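Local coordinates for protein C-1-tetrahydrofolate synthase, cytoplasmic, putative (Trypanosoma brucei, PDB 4CJX) that probably interconverts methylene-, methenyl- and formyltetrahydrofolate as an NADP-dependent dehydrogenase and cyclohydrolase, working as a homodimer in one-carbon metabolism, at residues Leu154-Ala168 with Ile195-Asp208. Numbering follows the deposited sequence.
Sequences LHIRERNPAIVPCTA and IAGLPVATLLANED. With 9L9 ((2S)-2-[[4-[[2,4-bis(azanyl)-6-oxidanylidene-1H-pyrimidin-5-yl]carbamoylamino]phenyl]carbonylamino]pentanedioic acid), chain G.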
ATOM      1  N   LEU B 154       3.552  -0.560  -6.699  1.00 21.04           N
ATOM      2  CA  LEU B 154       3.048  -1.924  -6.790  1.00 20.84           C
ATOM      3  C   LEU B 154       1.555  -1.914  -7.062  1.00 21.60           C
ATOM      4  O   LEU B 154       1.052  -2.816  -7.692  1.00 21.66           O
ATOM      5  CB  LEU B 154       3.379  -2.711  -5.530  1.00 19.77           C
ATOM      6  CG  LEU B 154       4.874  -2.879  -5.191  1.00 19.44           C
ATOM      7  CD1 LEU B 154       5.033  -3.820  -4.012  1.00 18.83           C
ATOM      8  CD2 LEU B 154       5.718  -3.396  -6.348  1.00 19.33           C
ATOM      9  N   HIS B 155       0.865  -0.881  -6.598  1.00 22.34           N
ATOM     10  CA  HIS B 155      -0.587  -0.835  -6.733  1.00 23.75           C
ATOM     11  C   HIS B 155      -1.058  -0.417  -8.128  1.00 25.66           C
ATOM     12  O   HIS B 155      -2.251  -0.544  -8.446  1.00 26.20           O
ATOM     13  CB  HIS B 155      -1.182   0.106  -5.689  1.00 24.32           C
ATOM     14  CG  HIS B 155      -1.011   1.550  -6.015  1.00 25.32           C
ATOM     15  ND1 HIS B 155       0.148   2.247  -5.741  1.00 24.98           N
ATOM     16  CD2 HIS B 155      -1.851   2.428  -6.611  1.00 27.03           C
ATOM     17  CE1 HIS B 155       0.009   3.496  -6.159  1.00 26.30           C
ATOM     18  NE2 HIS B 155      -1.197   3.632  -6.681  1.00 27.54           N
ATOM     19  N   ILE B 156      -0.138   0.084  -8.958  1.00 26.65           N
ATOM     20  CA  ILE B 156      -0.473   0.486 -10.320  1.00 29.27           C
ATOM     21  C   ILE B 156      -0.559  -0.764 -11.193  1.00 30.10           C
ATOM     22  O   ILE B 156       0.461  -1.306 -11.616  1.00 29.74           O
ATOM     23  CB  ILE B 156       0.600   1.410 -10.957  1.00 29.83           C
ATOM     24  CG1 ILE B 156       1.023   2.540 -10.010  1.00 30.12           C
ATOM     25  CG2 ILE B 156       0.114   1.957 -12.298  1.00 31.58           C
ATOM     26  CD1 ILE B 156      -0.110   3.402  -9.554  1.00 31.52           C
ATOM     27  N   ARG B 157      -1.762  -1.202 -11.513  1.00 32.33           N
ATOM     28  CA  ARG B 157      -1.895  -2.437 -12.275  1.00 33.71           C
ATOM     29  C   ARG B 157      -1.645  -2.175 -13.761  1.00 35.02           C
ATOM     30  O   ARG B 157      -1.271  -3.081 -14.498  1.00 35.00           O
ATOM     31  CB  ARG B 157      -3.274  -3.031 -12.067  1.00 35.66           C
ATOM     32  CG  ARG B 157      -3.616  -3.249 -10.592  1.00 35.50           C
ATOM     33  CD  ARG B 157      -5.123  -3.352 -10.428  1.00 37.71           C
ATOM     34  NE  ARG B 157      -5.566  -4.711 -10.679  1.00 38.43           N
ATOM     35  CZ  ARG B 157      -6.770  -5.052 -11.124  1.00 40.14           C
ATOM     36  NH1 ARG B 157      -7.692  -4.124 -11.400  1.00 42.18           N
ATOM     37  NH2 ARG B 157      -7.053  -6.337 -11.299  1.00 38.92           N
ATOM     38  N   GLU B 158      -1.830  -0.922 -14.184  1.00 35.69           N
ATOM     39  CA  GLU B 158      -1.620  -0.540 -15.579  1.00 36.85           C
ATOM     40  C   GLU B 158      -0.141  -0.484 -15.964  1.00 35.37           C
ATOM     41  O   GLU B 158       0.170  -0.289 -17.128  1.00 36.22           O
ATOM     42  CB  GLU B 158      -2.271   0.824 -15.875  1.00 39.08           C
ATOM     43  CG  GLU B 158      -3.762   0.918 -15.525  1.00 40.38           C
ATOM     44  CD  GLU B 158      -4.041   1.535 -14.149  1.00 39.96           C
ATOM     45  OE1 GLU B 158      -3.240   1.331 -13.212  1.00 37.81           O
ATOM     46  OE2 GLU B 158      -5.071   2.230 -14.001  1.00 41.67           O
ATOM     47  N   ARG B 159       0.763  -0.626 -14.997  1.00 33.50           N
ATOM     48  CA  ARG B 159       2.209  -0.620 -15.265  1.00 33.10           C
ATOM     49  C   ARG B 159       2.855  -1.797 -14.565  1.00 32.15           C
ATOM     50  O   ARG B 159       2.483  -2.106 -13.458  1.00 31.03           O
ATOM     51  CB  ARG B 159       2.852   0.672 -14.733  1.00 32.37           C
ATOM     52  CG  ARG B 159       2.356   1.960 -15.365  1.00 33.79           C
ATOM     53  CD  ARG B 159       2.893   2.143 -16.783  1.00 35.02           C
ATOM     54  NE  ARG B 159       2.497   3.433 -17.331  1.00 36.64           N
ATOM     55  CZ  ARG B 159       1.264   3.739 -17.742  1.00 37.76           C
ATOM     56  NH1 ARG B 159       0.285   2.845 -17.702  1.00 37.57           N
ATOM     57  NH2 ARG B 159       1.006   4.943 -18.200  1.00 39.37           N
ATOM     58  N   ASN B 160       3.835  -2.449 -15.170  1.00 36.49           N
ATOM     59  CA  ASN B 160       4.537  -3.499 -14.418  1.00 37.16           C
ATOM     60  C   ASN B 160       5.763  -2.904 -13.727  1.00 36.66           C
ATOM     61  O   ASN B 160       6.586  -2.258 -14.358  1.00 38.11           O
ATOM     62  CB  ASN B 160       4.870  -4.740 -15.260  1.00 39.26           C
ATOM     63  CG  ASN B 160       5.590  -4.407 -16.542  1.00 43.15           C
ATOM     64  OD1 ASN B 160       6.161  -3.330 -16.690  1.00 46.34           O
ATOM     65  ND2 ASN B 160       5.560  -5.337 -17.494  1.00 46.05           N
ATOM     66  N   PRO B 161       5.858  -3.078 -12.407  1.00 35.05           N
ATOM     67  CA  PRO B 161       6.936  -2.423 -11.683  1.00 35.37           C
ATOM     68  C   PRO B 161       8.317  -3.045 -11.974  1.00 36.41           C
ATOM     69  O   PRO B 161       8.441  -4.264 -12.153  1.00 35.70           O
ATOM     70  CB  PRO B 161       6.536  -2.624 -10.213  1.00 33.23           C
ATOM     71  CG  PRO B 161       5.711  -3.844 -10.206  1.00 32.05           C
ATOM     72  CD  PRO B 161       5.017  -3.916 -11.531  1.00 33.10           C
ATOM     73  N   ALA B 162       9.339  -2.199 -12.013  1.00 38.63           N
ATOM     74  CA  ALA B 162      10.725  -2.644 -12.194  1.00 40.10           C
ATOM     75  C   ALA B 162      11.142  -3.622 -11.106  1.00 39.19           C
ATOM     76  O   ALA B 162      11.622  -4.724 -11.393  1.00 40.30           O
ATOM     77  CB  ALA B 162      11.646  -1.444 -12.176  1.00 41.81           C
ATOM     78  N   ILE B 163      10.917  -3.210  -9.855  1.00 37.68           N
ATOM     79  CA  ILE B 163      11.385  -3.931  -8.678  1.00 35.40           C
ATOM     80  C   ILE B 163      10.180  -4.310  -7.829  1.00 31.75           C
ATOM     81  O   ILE B 163       9.230  -3.549  -7.710  1.00 31.16           O
ATOM     82  CB  ILE B 163      12.360  -3.068  -7.816  1.00 36.60           C
ATOM     83  CG1 ILE B 163      13.166  -2.096  -8.675  1.00 39.47           C
ATOM     84  CG2 ILE B 163      13.316  -3.960  -7.032  1.00 37.08           C
ATOM     85  CD1 ILE B 163      14.292  -1.365  -7.951  1.00 40.36           C
ATOM     86  N   VAL B 164      10.229  -5.500  -7.244  1.00 28.64           N
ATOM     87  CA  VAL B 164       9.258  -5.938  -6.239  1.00 25.66           C
ATOM     88  C   VAL B 164      10.035  -6.518  -5.038  1.00 23.38           C
ATOM     89  O   VAL B 164      11.052  -7.172  -5.239  1.00 22.91           O
ATOM     90  CB  VAL B 164       8.334  -7.012  -6.850  1.00 25.71           C
ATOM     91  CG1 VAL B 164       7.371  -7.546  -5.823  1.00 24.48           C
ATOM     92  CG2 VAL B 164       7.569  -6.452  -8.049  1.00 26.87           C
ATOM     93  N   PRO B 165       9.554  -6.310  -3.791  1.00 21.27           N
ATOM     94  CA  PRO B 165      10.324  -6.806  -2.666  1.00 20.42           C
ATOM     95  C   PRO B 165      10.493  -8.330  -2.758  1.00 19.80           C
ATOM     96  O   PRO B 165       9.602  -9.022  -3.261  1.00 18.73           O
ATOM     97  CB  PRO B 165       9.494  -6.400  -1.445  1.00 19.81           C
ATOM     98  CG  PRO B 165       8.618  -5.294  -1.915  1.00 20.47           C
ATOM     99  CD  PRO B 165       8.357  -5.567  -3.359  1.00 20.88           C
ATOM    100  N   CYS B 166      11.648  -8.816  -2.319  1.00 19.67           N
ATOM    101  CA  CYS B 166      12.073 -10.168  -2.635  1.00 19.62           C
ATOM    102  C   CYS B 166      11.146 -11.245  -2.022  1.00 18.02           C
ATOM    103  O   CYS B 166      10.773 -12.208  -2.704  1.00 16.82           O
ATOM    104  CB  CYS B 166      13.520 -10.344  -2.184  1.00 20.44           C
ATOM    105  SG  CYS B 166      14.630  -9.107  -2.907  1.00 23.06           S
ATOM    106  N   THR B 167      10.782 -11.058  -0.751  1.00 17.37           N
ATOM    107  CA  THR B 167       9.947 -12.026  -0.052  1.00 17.05           C
ATOM    108  C   THR B 167       8.580 -12.120  -0.706  1.00 16.71           C
ATOM    109  O   THR B 167       8.113 -13.225  -1.017  1.00 16.05           O
ATOM    110  CB  THR B 167       9.796 -11.714   1.450  1.00 16.80           C
ATOM    111  OG1 THR B 167      11.095 -11.585   2.055  1.00 17.58           O
ATOM    112  CG2 THR B 167       9.023 -12.839   2.121  1.00 16.26           C
ATOM    113  N   ALA B 168       7.972 -10.956  -0.956  1.00 16.87           N
ATOM    114  CA  ALA B 168       6.673 -10.886  -1.639  1.00 16.79           C
ATOM    115  C   ALA B 168       6.775 -11.551  -2.981  1.00 17.22           C
ATOM    116  O   ALA B 168       5.917 -12.334  -3.373  1.00 16.90           O
ATOM    117  CB  ALA B 168       6.229  -9.450  -1.817  1.00 17.00           C
ATOM    118  N   ILE B 195       8.584  -5.649   3.674  1.00 22.85           N
ATOM    119  CA  ILE B 195       9.053  -6.475   2.540  1.00 23.38           C
ATOM    120  C   ILE B 195       8.341  -7.826   2.379  1.00 21.44           C
ATOM    121  O   ILE B 195       8.667  -8.589   1.454  1.00 21.61           O
ATOM    122  CB  ILE B 195      10.580  -6.734   2.565  1.00 24.74           C
ATOM    123  CG1 ILE B 195      11.079  -7.125   3.957  1.00 25.98           C
ATOM    124  CG2 ILE B 195      11.322  -5.506   2.090  1.00 26.28           C
ATOM    125  CD1 ILE B 195      12.580  -7.344   4.001  1.00 27.18           C
ATOM    126  N   ALA B 196       7.385  -8.113   3.256  1.00 19.53           N
ATOM    127  CA  ALA B 196       6.647  -9.363   3.194  1.00 18.86           C
ATOM    128  C   ALA B 196       5.138  -9.119   3.155  1.00 18.04           C
ATOM    129  O   ALA B 196       4.583  -8.969   2.077  1.00 17.18           O
ATOM    130  CB  ALA B 196       7.022 -10.258   4.356  1.00 18.73           C
ATOM    131  N   GLY B 197       4.491  -9.062   4.320  1.00 17.75           N
ATOM    132  CA  GLY B 197       3.022  -8.989   4.392  1.00 17.66           C
ATOM    133  C   GLY B 197       2.426  -7.824   3.598  1.00 18.03           C
ATOM    134  O   GLY B 197       1.495  -8.000   2.802  1.00 18.06           O
ATOM    135  N   LEU B 198       2.978  -6.633   3.804  1.00 18.41           N
ATOM    136  CA  LEU B 198       2.473  -5.417   3.170  1.00 18.57           C
ATOM    137  C   LEU B 198       2.463  -5.534   1.637  1.00 18.30           C
ATOM    138  O   LEU B 198       1.399  -5.529   1.023  1.00 17.73           O
ATOM    139  CB  LEU B 198       3.268  -4.209   3.664  1.00 19.91           C
ATOM    140  CG  LEU B 198       2.863  -2.836   3.113  1.00 21.46           C
ATOM    141  CD1 LEU B 198       1.754  -2.198   3.937  1.00 22.10           C
ATOM    142  CD2 LEU B 198       4.060  -1.908   3.079  1.00 22.61           C
ATOM    143  N   PRO B 199       3.641  -5.705   1.009  1.00 18.42           N
ATOM    144  CA  PRO B 199       3.623  -5.764  -0.459  1.00 18.68           C
ATOM    145  C   PRO B 199       2.813  -6.937  -1.040  1.00 17.57           C
ATOM    146  O   PRO B 199       2.135  -6.788  -2.060  1.00 17.52           O
ATOM    147  CB  PRO B 199       5.114  -5.846  -0.846  1.00 19.25           C
ATOM    148  CG  PRO B 199       5.836  -6.180   0.405  1.00 19.12           C
ATOM    149  CD  PRO B 199       5.008  -5.705   1.553  1.00 18.69           C
ATOM    150  N   VAL B 200       2.862  -8.075  -0.388  1.00 16.53           N
ATOM    151  CA  VAL B 200       2.171  -9.254  -0.917  1.00 16.28           C
ATOM    152  C   VAL B 200       0.615  -9.125  -0.978  1.00 15.00           C
ATOM    153  O   VAL B 200      -0.013  -9.624  -1.900  1.00 14.11           O
ATOM    154  CB  VAL B 200       2.609 -10.529  -0.169  1.00 16.24           C
ATOM    155  CG1 VAL B 200       1.751 -10.776   1.058  1.00 16.43           C
ATOM    156  CG2 VAL B 200       2.519 -11.727  -1.105  1.00 16.63           C
ATOM    157  N   ALA B 201       0.025  -8.453   0.003  1.00 14.19           N
ATOM    158  CA  ALA B 201      -1.399  -8.201   0.008  1.00 14.30           C
ATOM    159  C   ALA B 201      -1.784  -7.417  -1.261  1.00 15.20           C
ATOM    160  O   ALA B 201      -2.760  -7.759  -1.932  1.00 14.91           O
ATOM    161  CB  ALA B 201      -1.799  -7.431   1.254  1.00 14.19           C
ATOM    162  N   THR B 202      -0.957  -6.423  -1.599  1.00 15.93           N
ATOM    163  CA  THR B 202      -1.132  -5.624  -2.803  1.00 17.36           C
ATOM    164  C   THR B 202      -1.035  -6.451  -4.053  1.00 17.68           C
ATOM    165  O   THR B 202      -1.848  -6.275  -4.957  1.00 18.22           O
ATOM    166  CB  THR B 202      -0.094  -4.501  -2.930  1.00 18.48           C
ATOM    167  OG1 THR B 202      -0.208  -3.627  -1.808  1.00 18.34           O
ATOM    168  CG2 THR B 202      -0.331  -3.678  -4.251  1.00 19.75           C
ATOM    169  N   LEU B 203      -0.041  -7.332  -4.123  1.00 17.39           N
ATOM    170  CA  LEU B 203       0.158  -8.114  -5.326  1.00 17.84           C
ATOM    171  C   LEU B 203      -0.956  -9.117  -5.492  1.00 17.33           C
ATOM    172  O   LEU B 203      -1.378  -9.375  -6.617  1.00 17.55           O
ATOM    173  CB  LEU B 203       1.505  -8.834  -5.306  1.00 18.11           C
ATOM    174  CG  LEU B 203       2.728  -7.911  -5.363  1.00 18.83           C
ATOM    175  CD1 LEU B 203       3.994  -8.718  -5.086  1.00 18.84           C
ATOM    176  CD2 LEU B 203       2.814  -7.181  -6.683  1.00 20.02           C
ATOM    177  N   LEU B 204      -1.450  -9.667  -4.371  1.00 16.58           N
ATOM    178  CA  LEU B 204      -2.594 -10.600  -4.416  1.00 16.55           C
ATOM    179  C   LEU B 204      -3.895  -9.925  -4.890  1.00 16.94           C
ATOM    180  O   LEU B 204      -4.600 -10.465  -5.764  1.00 17.51           O
ATOM    181  CB  LEU B 204      -2.759 -11.285  -3.061  1.00 16.44           C
ATOM    182  CG  LEU B 204      -1.590 -12.243  -2.788  1.00 16.50           C
ATOM    183  CD1 LEU B 204      -1.501 -12.607  -1.325  1.00 16.31           C
ATOM    184  CD2 LEU B 204      -1.734 -13.495  -3.637  1.00 17.18           C
ATOM    185  N   ALA B 205      -4.196  -8.746  -4.358  1.00 16.67           N
ATOM    186  CA  ALA B 205      -5.353  -7.978  -4.820  1.00 17.73           C
ATOM    187  C   ALA B 205      -5.254  -7.587  -6.313  1.00 18.95           C
ATOM    188  O   ALA B 205      -6.264  -7.613  -7.016  1.00 18.96           O
ATOM    189  CB  ALA B 205      -5.554  -6.736  -3.940  1.00 17.94           C
ATOM    190  N   ASN B 206      -4.046  -7.242  -6.797  1.00 19.62           N
ATOM    191  CA  ASN B 206      -3.843  -6.992  -8.240  1.00 20.94           C
ATOM    192  C   ASN B 206      -4.232  -8.182  -9.108  1.00 21.57           C
ATOM    193  O   ASN B 206      -4.663  -7.991 -10.228  1.00 23.49           O
ATOM    194  CB  ASN B 206      -2.398  -6.616  -8.564  1.00 21.17           C
ATOM    195  CG  ASN B 206      -1.986  -5.266  -7.983  1.00 21.45           C
ATOM    196  OD1 ASN B 206      -2.802  -4.509  -7.484  1.00 21.38           O
ATOM    197  ND2 ASN B 206      -0.703  -4.961  -8.071  1.00 22.02           N
ATOM    198  N   GLU B 207      -4.090  -9.399  -8.598  1.00 21.55           N
ATOM    199  CA  GLU B 207      -4.560 -10.614  -9.295  1.00 22.67           C
ATOM    200  C   GLU B 207      -6.061 -10.884  -9.068  1.00 22.21           C
ATOM    201  O   GLU B 207      -6.528 -11.987  -9.368  1.00 23.00           O
ATOM    202  CB  GLU B 207      -3.791 -11.868  -8.831  1.00 22.77           C
ATOM    203  CG  GLU B 207      -2.291 -11.813  -8.962  1.00 24.12           C
ATOM    204  CD  GLU B 207      -1.806 -11.766 -10.393  1.00 27.34           C
ATOM    205  OE1 GLU B 207      -2.466 -12.343 -11.284  1.00 30.10           O
ATOM    206  OE2 GLU B 207      -0.761 -11.130 -10.645  1.00 29.77           O
ATOM    207  N   ASP B 208      -6.798  -9.905  -8.537  1.00 21.06           N
ATOM    208  CA  ASP B 208      -8.226 -10.032  -8.254  1.00 20.55           C
ATOM    209  C   ASP B 208      -8.616 -11.050  -7.180  1.00 19.18           C
ATOM    210  O   ASP B 208      -9.697 -11.598  -7.205  1.00 19.37           O
ATOM    211  CB  ASP B 208      -9.006 -10.296  -9.552  1.00 21.87           C
ATOM    212  CG  ASP B 208      -9.100  -9.075 -10.414  1.00 22.91           C
ATOM    213  OD1 ASP B 208      -8.691  -7.988  -9.966  1.00 22.61           O
ATOM    214  OD2 ASP B 208      -9.602  -9.195 -11.538  1.00 24.63           O
TER
HETATM  215  N2A 9L9 G1298      17.026  -5.995   3.612  1.00 18.23           N
HETATM  216  N1  9L9 G1298      16.241  -7.743   5.089  1.00 19.32           N
HETATM  217  C2  9L9 G1298      16.399  -7.307   3.817  1.00 17.71           C
HETATM  218  N3  9L9 G1298      15.977  -8.043   2.712  1.00 17.13           N
HETATM  219  C4  9L9 G1298      15.396  -9.268   3.069  1.00 16.95           C
HETATM  220  O4A 9L9 G1298      15.023  -9.898   2.092  1.00 17.14           O
HETATM  221  N5A 9L9 G1298      14.783 -11.030   4.636  1.00 20.26           N
HETATM  222  C5  9L9 G1298      15.209  -9.739   4.376  1.00 19.28           C
HETATM  223  C6  9L9 G1298      15.676  -8.936   5.369  1.00 18.98           C
HETATM  224  N7  9L9 G1298      15.528  -9.345   6.765  1.00 20.03           N
HETATM  225  O8A 9L9 G1298      16.561 -12.087   3.675  1.00 19.83           O
HETATM  226  N9  9L9 G1298      14.957 -13.294   4.693  1.00 19.63           N
HETATM  227  C1B 9L9 G1298      15.427 -14.554   4.449  1.00 20.47           C
HETATM  228  C2B 9L9 G1298      14.812 -15.616   5.143  1.00 21.39           C
HETATM  229  C3B 9L9 G1298      15.227 -16.939   4.983  1.00 21.86           C
HETATM  230  C4B 9L9 G1298      16.279 -17.258   4.121  1.00 22.41           C
HETATM  231  C5B 9L9 G1298      16.863 -16.202   3.386  1.00 22.33           C
HETATM  232  C6B 9L9 G1298      16.455 -14.873   3.553  1.00 20.45           C
HETATM  233  C7B 9L9 G1298      16.674 -18.707   3.902  1.00 23.15           C
HETATM  234  O7B 9L9 G1298      17.133 -18.994   2.823  1.00 22.30           O
HETATM  235  CAW 9L9 G1298      15.521 -12.118   4.313  1.00 20.61           C
HETATM  236  N   9L9 G1298      16.445 -19.670   4.822  1.00 25.83           N
HETATM  237  CA  9L9 G1298      16.696 -21.093   4.630  1.00 26.56           C
HETATM  238  C   9L9 G1298      15.367 -21.773   4.396  1.00 27.59           C
HETATM  239  OXT 9L9 G1298      14.359 -21.195   4.831  1.00 28.07           O
HETATM  240  CB  9L9 G1298      17.287 -21.799   5.827  1.00 28.22           C
HETATM  241  CG  9L9 G1298      18.107 -20.860   6.689  1.00 30.63           C
HETATM  242  CD  9L9 G1298      18.962 -21.679   7.604  1.00 31.62           C
HETATM  243  OE1 9L9 G1298      19.731 -22.493   7.095  1.00 35.68           O
HETATM  244  OE2 9L9 G1298      18.863 -21.510   8.828  1.00 35.05           O
HETATM  245  O   9L9 G1298      15.292 -22.880   3.812  1.00 27.83           O
HETATM  246  O   HOH W   1      -4.713  -1.717  -7.227  1.00 28.11           O
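R157 and N206 lie antiparallel alongside each other, R157 CG against N206 OD1 (3.5 Å). With CG beside its backbone N (chi1 -67°), N206 brings its amide to the loop, and ND2 donates to L154 O at 2.8 Å, the acceptor 6° from the amide plane. R157, bent at chi3 (85°), reaches the C-terminal part of helix 197-206, where NH2 donates to N206 O at 3.1 Å. That oxygen lies at the guanidinium edge, in its plane, while NH2 stands above the N206 carbonyl plane; NE is a weak second donor. NH2 also forms a salt bridge to D208 OD1 (2.7 Å), the Schellman C-prime residue, which R192 of the second subunit shares. Toward the helix start, P199 CB meets L154 CD1 at 3.8 Å and P165 CG at 3.7 Å, while L203 CD1 touches V164 CG1 at 3.6 Å. I195 CD1 lies 3.5 Å from C4 of the inhibitor's pyrimidine; I195 and A196 also bind NADP(+). Helix 197-206 joins neighbouring parallel strands 186-190 and 210-214, a beta-alpha-beta crossover of the Rossmann-like domain: V200 packs on V171, L203 and L204 on M172, and A201, L204 and A205 on strand 210-214.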